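HepC.19480.a.B1 (PDB 6MTZ) is of unknown function but probably belongs to the DHH-DHHA1 phosphoesterases, enzymes that hydrolyse phosphodiester or pyrophosphate bonds. Local coordinates at residues 257-262 / 347-352; 265-270 / 290-295; 273-278 / 302-307. All coordinates share one frame; numbering follows the deposited sequence.

Contact 1 of 3, residues 257-262 / 347-352; sequences CSVYYQ and QIEEIF
Around Val259, Tyr261 and Phe352, strand 258-261 and the last full turns of helix 341-353 run nearly parallel, their local axes 8.3 Å apart at the closest and inclined by 17°. Phe352 occupies the space between helix and strand, burying more surface in the contact than any other residue. Its ring is held between two aliphatic groups on opposite faces. On the strand side, CB of Tyr261 stands over the ring centre, 4.0 Å from the centroid and only 3° off the normal, a clear CH-pi contact. From the helix itself, CG2 of Ile348, one turn earlier, lies 3.6 Å above the other face of the Phe352 ring, displaced toward its rim. Val259 approaches the edge instead, with CG2 near the ring plane and 4.0 Å from Phe352 CE2. The other branch of Val259, CG1, meets Ile348 CG2 at 4.2 Å, the two side chains crossing at a slant. CG of Tyr261 is anti to the backbone N (chi1 172°), and the tyrosine and phenylalanine side chains cross at about a right angle; the closest ring atoms are Tyr261 CD1 and Phe352 CD1 at 3.9 Å, in an oblique aromatic pair. Backbone joins in too, for Tyr260 O comes within 3.4 Å of Phe352 CB. Side-chain packing across the segments is thus apolar, without hydrogen bonds. Strand 258-261 is an outermost strand of the mixed sheet, so the helix overlies a sheet margin. It reaches further inward as well: Ile348 touches Leu268 of strand 264-270 and Val295 of strand 291-295, Phe352 touches Ile293, and both Tyr261 and Phe352 meet Leu314 of helix 311-318, the second helix on this face.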
loop_
_atom_site.group_PDB
_atom_site.type_symbol
_atom_site.label_atom_id
_atom_site.label_comp_id
_atom_site.label_asym_id
_atom_site.label_seq_id
_atom_site.Cartn_x
_atom_site.Cartn_y
_atom_site.Cartn_z
ATOM N N CYS A 257 -6.365 10.913 -14.573
ATOM C CA CYS A 257 -4.927 10.920 -14.822
ATOM C C CYS A 257 -4.546 11.515 -16.175
ATOM O O CYS A 257 -3.384 11.400 -16.583
ATOM C CB CYS A 257 -4.362 9.504 -14.691
ATOM S SG CYS A 257 -4.689 8.763 -13.065
ATOM N N SER A 258 -5.484 12.167 -16.865
ATOM C CA SER A 258 -5.215 12.697 -18.196
ATOM C C SER A 258 -4.509 14.039 -18.105
ATOM O O SER A 258 -4.898 14.902 -17.315
ATOM C CB SER A 258 -6.506 12.860 -18.982
ATOM O OG SER A 258 -6.894 11.634 -19.547
ATOM N N VAL A 259 -3.477 14.214 -18.920
ATOM C CA VAL A 259 -2.749 15.470 -19.006
ATOM C C VAL A 259 -2.576 15.800 -20.482
ATOM O O VAL A 259 -2.638 14.924 -21.348
ATOM C CB VAL A 259 -1.388 15.402 -18.274
ATOM C CG1 VAL A 259 -1.608 15.484 -16.769
ATOM C CG2 VAL A 259 -0.653 14.103 -18.630
ATOM N N TYR A 260 -2.365 17.085 -20.769
ATOM C CA TYR A 260 -2.419 17.577 -22.145
ATOM C C TYR A 260 -1.194 18.422 -22.447
ATOM O O TYR A 260 -0.986 19.470 -21.827
ATOM C CB TYR A 260 -3.709 18.364 -22.384
ATOM C CG TYR A 260 -4.925 17.512 -22.079
ATOM C CD1 TYR A 260 -5.441 17.437 -20.785
ATOM C CD2 TYR A 260 -5.531 16.741 -23.074
ATOM C CE1 TYR A 260 -6.539 16.644 -20.494
ATOM C CE2 TYR A 260 -6.632 15.938 -22.788
ATOM C CZ TYR A 260 -7.130 15.899 -21.496
ATOM O OH TYR A 260 -8.222 15.118 -21.198
ATOM N N TYR A 261 -0.383 17.953 -23.390
ATOM C CA TYR A 261 0.783 18.670 -23.896
ATOM C C TYR A 261 0.491 19.090 -25.331
ATOM O O TYR A 261 0.439 18.242 -26.234
ATOM C CB TYR A 261 2.032 17.792 -23.823
ATOM C CG TYR A 261 3.236 18.400 -24.514
ATOM C CD1 TYR A 261 3.975 19.407 -23.903
ATOM C CD2 TYR A 261 3.638 17.958 -25.774
ATOM C CE1 TYR A 261 5.075 19.963 -24.527
ATOM C CE2 TYR A 261 4.731 18.510 -26.408
ATOM C CZ TYR A 261 5.442 19.518 -25.782
ATOM O OH TYR A 261 6.535 20.061 -26.395
ATOM N N GLN A 262 0.306 20.392 -25.543
ATOM C CA GLN A 262 0.008 20.954 -26.864
ATOM C C GLN A 262 -1.239 20.268 -27.388
ATOM O O GLN A 262 -2.310 20.406 -26.760
ATOM C CB GLN A 262 1.240 20.829 -27.762
ATOM C CG GLN A 262 2.479 21.502 -27.237
ATOM C CD GLN A 262 3.579 21.568 -28.280
ATOM O OE1 GLN A 262 3.596 20.782 -29.233
ATOM N NE2 GLN A 262 4.496 22.512 -28.111
ATOM N N GLN A 347 1.248 19.872 -10.639
ATOM C CA GLN A 347 2.605 20.280 -10.991
ATOM C C GLN A 347 2.914 19.992 -12.461
ATOM O O GLN A 347 3.516 20.824 -13.151
ATOM C CB GLN A 347 3.603 19.599 -10.059
ATOM C CG GLN A 347 3.563 20.201 -8.670
ATOM C CD GLN A 347 4.425 19.459 -7.675
ATOM O OE1 GLN A 347 5.593 19.792 -7.478
ATOM N NE2 GLN A 347 3.848 18.457 -7.028
ATOM N N ILE A 348 2.475 18.840 -12.966
ATOM C CA ILE A 348 2.606 18.557 -14.391
ATOM C C ILE A 348 1.775 19.543 -15.211
ATOM O O ILE A 348 2.266 20.143 -16.178
ATOM C CB ILE A 348 2.204 17.099 -14.676
ATOM C CG1 ILE A 348 3.057 16.140 -13.847
ATOM C CG2 ILE A 348 2.291 16.800 -16.152
ATOM C CD1 ILE A 348 4.514 16.415 -13.936
ATOM N N GLU A 349 0.505 19.730 -14.833
ATOM C CA GLU A 349 -0.370 20.663 -15.543
ATOM C C GLU A 349 0.266 22.043 -15.669
ATOM O O GLU A 349 0.259 22.647 -16.749
ATOM C CB GLU A 349 -1.724 20.758 -14.832
ATOM C CG GLU A 349 -2.436 19.396 -14.738
ATOM C CD GLU A 349 -3.842 19.459 -14.145
ATOM O OE1 GLU A 349 -4.055 20.157 -13.128
ATOM O OE2 GLU A 349 -4.738 18.790 -14.702
ATOM N N GLU A 350 0.832 22.559 -14.572
ATOM C CA GLU A 350 1.456 23.877 -14.623
ATOM C C GLU A 350 2.565 23.909 -15.667
ATOM O O GLU A 350 2.628 24.826 -16.490
ATOM C CB GLU A 350 1.990 24.268 -13.243
ATOM N N ILE A 351 3.430 22.890 -15.673
ATOM C CA ILE A 351 4.496 22.825 -16.675
ATOM C C ILE A 351 3.908 22.738 -18.083
ATOM O O ILE A 351 4.327 23.458 -18.997
ATOM C CB ILE A 351 5.430 21.635 -16.387
ATOM C CG1 ILE A 351 6.147 21.830 -15.050
ATOM C CG2 ILE A 351 6.430 21.468 -17.530
ATOM C CD1 ILE A 351 6.967 20.641 -14.606
ATOM N N PHE A 352 2.936 21.840 -18.283
ATOM C CA PHE A 352 2.365 21.652 -19.617
ATOM C C PHE A 352 1.589 22.879 -20.086
ATOM O O PHE A 352 1.474 23.116 -21.295
ATOM C CB PHE A 352 1.460 20.414 -19.634
ATOM C CG PHE A 352 2.205 19.108 -19.756
ATOM C CD1 PHE A 352 3.571 19.088 -20.006
ATOM C CD2 PHE A 352 1.535 17.899 -19.649
ATOM C CE1 PHE A 352 4.261 17.891 -20.137
ATOM C CE2 PHE A 352 2.220 16.681 -19.776
ATOM C CZ PHE A 352 3.581 16.679 -20.017
#

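Contact 2 of 3, residues 265-270 / 290-295; sequences KGFLSY and DFYIDV
The parallel pairing of Gly266-Tyr270 with Phe291-Val295 joins the two strands of a beta-alpha-beta unit whose connection is helix 276-285, within the mixed sheet of the probable DHHA1 domain. Bonds run alternately both ways between the strands, as in Ile293 N to Phe267 O at 2.9 Å. At the start of the pair Lys265 O accepts from both Asp290 N and Phe291 N, while Lys265 N returns a nearly straight bond to the anti lone pair of Asp290 OD2 at 2.7 Å. The ammonium of Lys265 turns to Asp288 in a salt bridge.

The two faces of the sheet are built differently. On one, CG of Phe291 lies between the backbone N and the carbonyl carbon (chi1 64°). Its ring covers Gly266, whose CA sits above the ring centre, 3.5 Å from the centroid. Gly266 has no side chain, and the ring fills the place one would take. Further along, Leu268 CD1 packs on Val295 CG2 at 3.7 Å, beneath helix 341-353.

The other face carries Phe267 and Tyr292 side by side, their planes 14° apart but slid so far that they barely overlap. From the Tyr292 hydroxyl a chain of hydrogen bonds leads on to Asp294, which is itself tied to the turn that leaves strand 264-270, through Met272 N and Gly273 N. Ser269 OG accepts a hydrogen bond from Tyr292 OH at 2.8 Å and donates one to the anti lone pair of Asp294 OD1 at 2.5 Å.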
loop_
_atom_site.group_PDB
_atom_site.type_symbol
_atom_site.label_atom_id
_atom_site.label_comp_id
_atom_site.label_asym_id
_atom_site.label_seq_id
_atom_site.Cartn_x
_atom_site.Cartn_y
_atom_site.Cartn_z
ATOM N N LYS A 265 -2.487 14.024 -25.951
ATOM C CA LYS A 265 -3.035 13.613 -24.659
ATOM C C LYS A 265 -2.147 12.544 -24.044
ATOM O O LYS A 265 -1.782 11.572 -24.713
ATOM C CB LYS A 265 -4.473 13.084 -24.788
ATOM C CG LYS A 265 -5.068 12.632 -23.449
ATOM C CD LYS A 265 -6.582 12.363 -23.503
ATOM C CE LYS A 265 -6.907 10.985 -24.081
ATOM N NZ LYS A 265 -8.367 10.666 -24.015
ATOM N N GLY A 266 -1.819 12.712 -22.765
ATOM C CA GLY A 266 -1.027 11.735 -22.055
ATOM C C GLY A 266 -1.704 11.285 -20.783
ATOM O O GLY A 266 -2.657 11.899 -20.294
ATOM N N PHE A 267 -1.187 10.189 -20.227
ATOM C CA PHE A 267 -1.665 9.606 -18.982
ATOM C C PHE A 267 -0.527 9.683 -17.978
ATOM O O PHE A 267 0.583 9.214 -18.261
ATOM C CB PHE A 267 -2.115 8.156 -19.196
ATOM C CG PHE A 267 -2.685 7.487 -17.962
ATOM C CD1 PHE A 267 -1.867 7.124 -16.896
ATOM C CD2 PHE A 267 -4.032 7.166 -17.894
ATOM C CE1 PHE A 267 -2.386 6.500 -15.786
ATOM C CE2 PHE A 267 -4.558 6.531 -16.780
ATOM C CZ PHE A 267 -3.729 6.196 -15.727
ATOM N N LEU A 268 -0.807 10.253 -16.808
ATOM C CA LEU A 268 0.201 10.518 -15.787
ATOM C C LEU A 268 0.016 9.568 -14.612
ATOM O O LEU A 268 -1.047 9.555 -13.975
ATOM C CB LEU A 268 0.118 11.969 -15.312
ATOM C CG LEU A 268 0.876 12.212 -14.011
ATOM C CD1 LEU A 268 2.356 12.191 -14.267
ATOM C CD2 LEU A 268 0.454 13.537 -13.407
ATOM N N SER A 269 1.048 8.785 -14.320
ATOM C CA SER A 269 1.097 7.954 -13.127
ATOM C C SER A 269 2.217 8.456 -12.219
ATOM O O SER A 269 2.980 9.355 -12.588
ATOM C CB SER A 269 1.298 6.484 -13.497
ATOM O OG SER A 269 2.616 6.255 -13.955
ATOM N N TYR A 270 2.338 7.845 -11.035
ATOM C CA TYR A 270 3.273 8.314 -10.013
ATOM C C TYR A 270 3.889 7.142 -9.276
ATOM O O TYR A 270 3.161 6.272 -8.794
ATOM C CB TYR A 270 2.572 9.215 -9.004
ATOM C CG TYR A 270 3.456 9.790 -7.920
ATOM C CD1 TYR A 270 4.401 10.764 -8.217
ATOM C CD2 TYR A 270 3.297 9.410 -6.586
ATOM C CE1 TYR A 270 5.190 11.328 -7.238
ATOM C CE2 TYR A 270 4.091 9.976 -5.578
ATOM C CZ TYR A 270 5.036 10.931 -5.914
ATOM O OH TYR A 270 5.828 11.506 -4.939
ATOM N N ASP A 290 -1.680 9.621 -26.553
ATOM C CA ASP A 290 -0.472 9.808 -27.346
ATOM C C ASP A 290 0.811 9.524 -26.589
ATOM O O ASP A 290 1.806 9.143 -27.213
ATOM C CB ASP A 290 -0.413 11.236 -27.867
ATOM C CG ASP A 290 -1.639 11.589 -28.640
ATOM O OD1 ASP A 290 -1.883 10.913 -29.661
ATOM O OD2 ASP A 290 -2.381 12.490 -28.199
ATOM N N PHE A 291 0.835 9.723 -25.272
ATOM C CA PHE A 291 2.043 9.417 -24.527
ATOM C C PHE A 291 1.678 8.996 -23.121
ATOM O O PHE A 291 0.545 9.156 -22.659
ATOM C CB PHE A 291 3.021 10.597 -24.512
ATOM C CG PHE A 291 2.505 11.812 -23.808
ATOM C CD1 PHE A 291 1.636 12.688 -24.451
ATOM C CD2 PHE A 291 2.907 12.096 -22.506
ATOM C CE1 PHE A 291 1.164 13.831 -23.808
ATOM C CE2 PHE A 291 2.440 13.229 -21.841
ATOM C CZ PHE A 291 1.566 14.102 -22.491
ATOM N N TYR A 292 2.669 8.436 -22.452
ATOM C CA TYR A 292 2.563 8.012 -21.074
ATOM C C TYR A 292 3.673 8.715 -20.316
ATOM O O TYR A 292 4.787 8.853 -20.830
ATOM C CB TYR A 292 2.678 6.478 -20.966
ATOM C CG TYR A 292 2.347 5.931 -19.602
ATOM C CD1 TYR A 292 3.263 6.008 -18.567
ATOM C CD2 TYR A 292 1.114 5.343 -19.345
ATOM C CE1 TYR A 292 2.965 5.524 -17.311
ATOM C CE2 TYR A 292 0.805 4.858 -18.091
ATOM C CZ TYR A 292 1.742 4.951 -17.078
ATOM O OH TYR A 292 1.461 4.478 -15.823
ATOM N N ILE A 293 3.363 9.199 -19.115
ATOM C CA ILE A 293 4.350 9.916 -18.321
ATOM C C ILE A 293 4.226 9.459 -16.872
ATOM O O ILE A 293 3.124 9.419 -16.317
ATOM C CB ILE A 293 4.191 11.442 -18.466
ATOM C CG1 ILE A 293 5.192 12.187 -17.579
ATOM C CG2 ILE A 293 2.748 11.893 -18.179
ATOM C CD1 ILE A 293 5.229 13.687 -17.838
ATOM N N ASP A 294 5.350 9.058 -16.283
ATOM C CA ASP A 294 5.437 8.693 -14.877
ATOM C C ASP A 294 6.455 9.598 -14.195
ATOM O O ASP A 294 7.522 9.880 -14.751
ATOM C CB ASP A 294 5.836 7.219 -14.705
ATOM C CG ASP A 294 5.842 6.773 -13.256
ATOM O OD1 ASP A 294 4.750 6.552 -12.679
ATOM O OD2 ASP A 294 6.945 6.632 -12.697
ATOM N N VAL A 295 6.107 10.069 -13.000
ATOM C CA VAL A 295 6.986 10.882 -12.168
ATOM C C VAL A 295 7.192 10.157 -10.846
ATOM O O VAL A 295 6.286 9.481 -10.348
ATOM C CB VAL A 295 6.397 12.290 -11.927
ATOM C CG1 VAL A 295 7.442 13.214 -11.316
ATOM C CG2 VAL A 295 5.851 12.859 -13.227
#

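Contact 3 of 3, residues 273-278 / 302-307; sequences GGISVL and SLRANG
Ile275 and Ser276 meet Arg304 where helix 276-285 of the beta-alpha-beta unit begins, against strand 300-305 of the mixed sheet. This contact, 223 Å² in all, divides into a firm part and a slack one. The firm part is a clasp around one arginine. Ile275, at the N-cap position, sends its side chain under the Arg304 chain: CD1 lies 3.6 Å from Arg304 CG, and CG1 stands 3.9 Å above the centre of one guanidinium face. CD1 also reaches the strand, 3.8 Å from Ser302 CB. With Ile275 buried, the charged group thus has an aliphatic floor. A bend in the Arg304 chain (chi2 -72°) carries CD round toward the helix, and from there the guanidinium meets Ser276 side-on, giving NE and NH2 to the single oxygen OG. The bonds measure 3.0 Å from NE and 3.2 Å from NH2, and OG lies within 1° of the guanidinium plane, so hydrogen bonding fixes the edge while Ile275 supports a face.

Away from this clasp the fit slackens. Gly273 O and Ser302 OG approach no closer than 4.1 Å, and Gly273 is exposed to solvent. Ser276 is exposed too, so the bonded edge of the clasp lies toward the surface. The far side of the strand is different again: Leu303 points away from the helix start, and its side chain touches Val311 and Leu314 of helix 311-318, so strand 300-305 is packed on both faces of the sheet by different helices. Arg304 nevertheless remains anchored to its own strand, since NH1 donates to Leu303 O at 2.8 Å from above the carbonyl plane, 60° out of it.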
loop_
_atom_site.group_PDB
_atom_site.type_symbol
_atom_site.label_atom_id
_atom_site.label_comp_id
_atom_site.label_asym_id
_atom_site.label_seq_id
_atom_site.Cartn_x
_atom_site.Cartn_y
_atom_site.Cartn_z
ATOM N N GLY A 273 7.860 3.633 -11.757
ATOM C CA GLY A 273 9.244 3.180 -11.921
ATOM C C GLY A 273 9.581 2.851 -13.374
ATOM O O GLY A 273 9.645 3.751 -14.216
ATOM N N GLY A 274 9.829 1.571 -13.651
ATOM C CA GLY A 274 10.136 1.123 -15.000
ATOM C C GLY A 274 8.872 0.894 -15.800
ATOM O O GLY A 274 8.092 -0.011 -15.488
ATOM N N ILE A 275 8.654 1.696 -16.839
ATOM C CA ILE A 275 7.331 1.817 -17.428
ATOM C C ILE A 275 7.281 1.325 -18.871
ATOM O O ILE A 275 6.253 1.485 -19.534
ATOM C CB ILE A 275 6.826 3.269 -17.335
ATOM C CG1 ILE A 275 7.656 4.170 -18.245
ATOM C CG2 ILE A 275 6.896 3.780 -15.883
ATOM C CD1 ILE A 275 6.964 5.460 -18.559
ATOM N N SER A 276 8.358 0.720 -19.381
ATOM C CA SER A 276 8.367 0.349 -20.796
ATOM C C SER A 276 7.242 -0.641 -21.120
ATOM O O SER A 276 6.368 -0.355 -21.945
ATOM C CB SER A 276 9.734 -0.207 -21.195
ATOM O OG SER A 276 10.689 0.839 -21.261
ATOM N N VAL A 277 7.218 -1.787 -20.444
ATOM C CA VAL A 277 6.164 -2.769 -20.696
ATOM C C VAL A 277 4.799 -2.173 -20.376
ATOM O O VAL A 277 3.843 -2.303 -21.151
ATOM C CB VAL A 277 6.416 -4.054 -19.887
ATOM C CG1 VAL A 277 5.433 -5.172 -20.330
ATOM C CG2 VAL A 277 7.874 -4.497 -20.021
ATOM N N LEU A 278 4.699 -1.489 -19.233
ATOM C CA LEU A 278 3.419 -0.948 -18.791
ATOM C C LEU A 278 2.856 0.039 -19.804
ATOM O O LEU A 278 1.701 -0.077 -20.233
ATOM C CB LEU A 278 3.589 -0.266 -17.429
ATOM C CG LEU A 278 2.308 0.393 -16.922
ATOM C CD1 LEU A 278 1.386 -0.675 -16.359
ATOM C CD2 LEU A 278 2.603 1.454 -15.899
ATOM N N SER A 302 9.804 9.719 -16.581
ATOM C CA SER A 302 9.933 8.754 -17.668
ATOM C C SER A 302 8.785 8.956 -18.642
ATOM O O SER A 302 7.621 9.017 -18.226
ATOM C CB SER A 302 9.919 7.314 -17.143
ATOM O OG SER A 302 10.990 7.091 -16.246
ATOM N N LEU A 303 9.103 9.059 -19.930
ATOM C CA LEU A 303 8.090 9.236 -20.959
ATOM C C LEU A 303 8.200 8.118 -21.983
ATOM O O LEU A 303 9.299 7.667 -22.313
ATOM C CB LEU A 303 8.213 10.605 -21.652
ATOM C CG LEU A 303 7.756 11.828 -20.842
ATOM C CD1 LEU A 303 8.879 12.832 -20.756
ATOM C CD2 LEU A 303 6.505 12.481 -21.441
ATOM N N ARG A 304 7.050 7.650 -22.451
ATOM C CA ARG A 304 6.982 6.652 -23.505
ATOM C C ARG A 304 5.903 7.086 -24.477
ATOM O O ARG A 304 4.949 7.778 -24.096
ATOM C CB ARG A 304 6.655 5.246 -22.970
ATOM C CG ARG A 304 7.682 4.666 -22.017
ATOM C CD ARG A 304 8.970 4.265 -22.734
ATOM N NE ARG A 304 9.897 3.645 -21.794
ATOM C CZ ARG A 304 10.587 4.317 -20.871
ATOM N NH1 ARG A 304 10.476 5.637 -20.765
ATOM N NH2 ARG A 304 11.393 3.663 -20.047
ATOM N N ALA A 305 6.063 6.677 -25.734
ATOM C CA ALA A 305 5.055 6.894 -26.760
ATOM C C ALA A 305 4.986 5.679 -27.679
ATOM O O ALA A 305 5.778 4.737 -27.575
ATOM C CB ALA A 305 5.340 8.167 -27.561
ATOM N N ASN A 306 4.013 5.704 -28.586
ATOM C CA ASN A 306 3.805 4.620 -29.538
ATOM C C ASN A 306 3.777 5.168 -30.960
ATOM O O ASN A 306 3.043 4.667 -31.815
ATOM C CB ASN A 306 2.523 3.849 -29.213
ATOM C CG ASN A 306 2.457 2.493 -29.901
ATOM O OD1 ASN A 306 3.454 1.998 -30.429
ATOM N ND2 ASN A 306 1.273 1.888 -29.898
ATOM N N GLY A 307 4.564 6.212 -31.219
ATOM C CA GLY A 307 4.675 6.799 -32.533
ATOM C C GLY A 307 3.870 8.063 -32.741
ATOM O O GLY A 307 4.090 8.753 -33.742
#

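Overall arrangement
Following the chain from the N terminus, the parallel sheet and the helices after it come first, and all three contacts lie beyond them in the C-terminal mixed sheet. Contact 1 opens first, at strand 258-261, and closes last, at helix 341-353, so its long loop encloses both others. Contact 2 opens next at 265-270 and contact 3 at 273-278; they close in the same order, at 290-295 and 302-307, and therefore cross. Backbone pairing links contact 1 to 2 and contact 2 to 3, whereas contacts 1 and 3 do not touch, with centres about 17 Å apart. Together they bind helices 341-353 and 276-285 to opposite faces of one sheet.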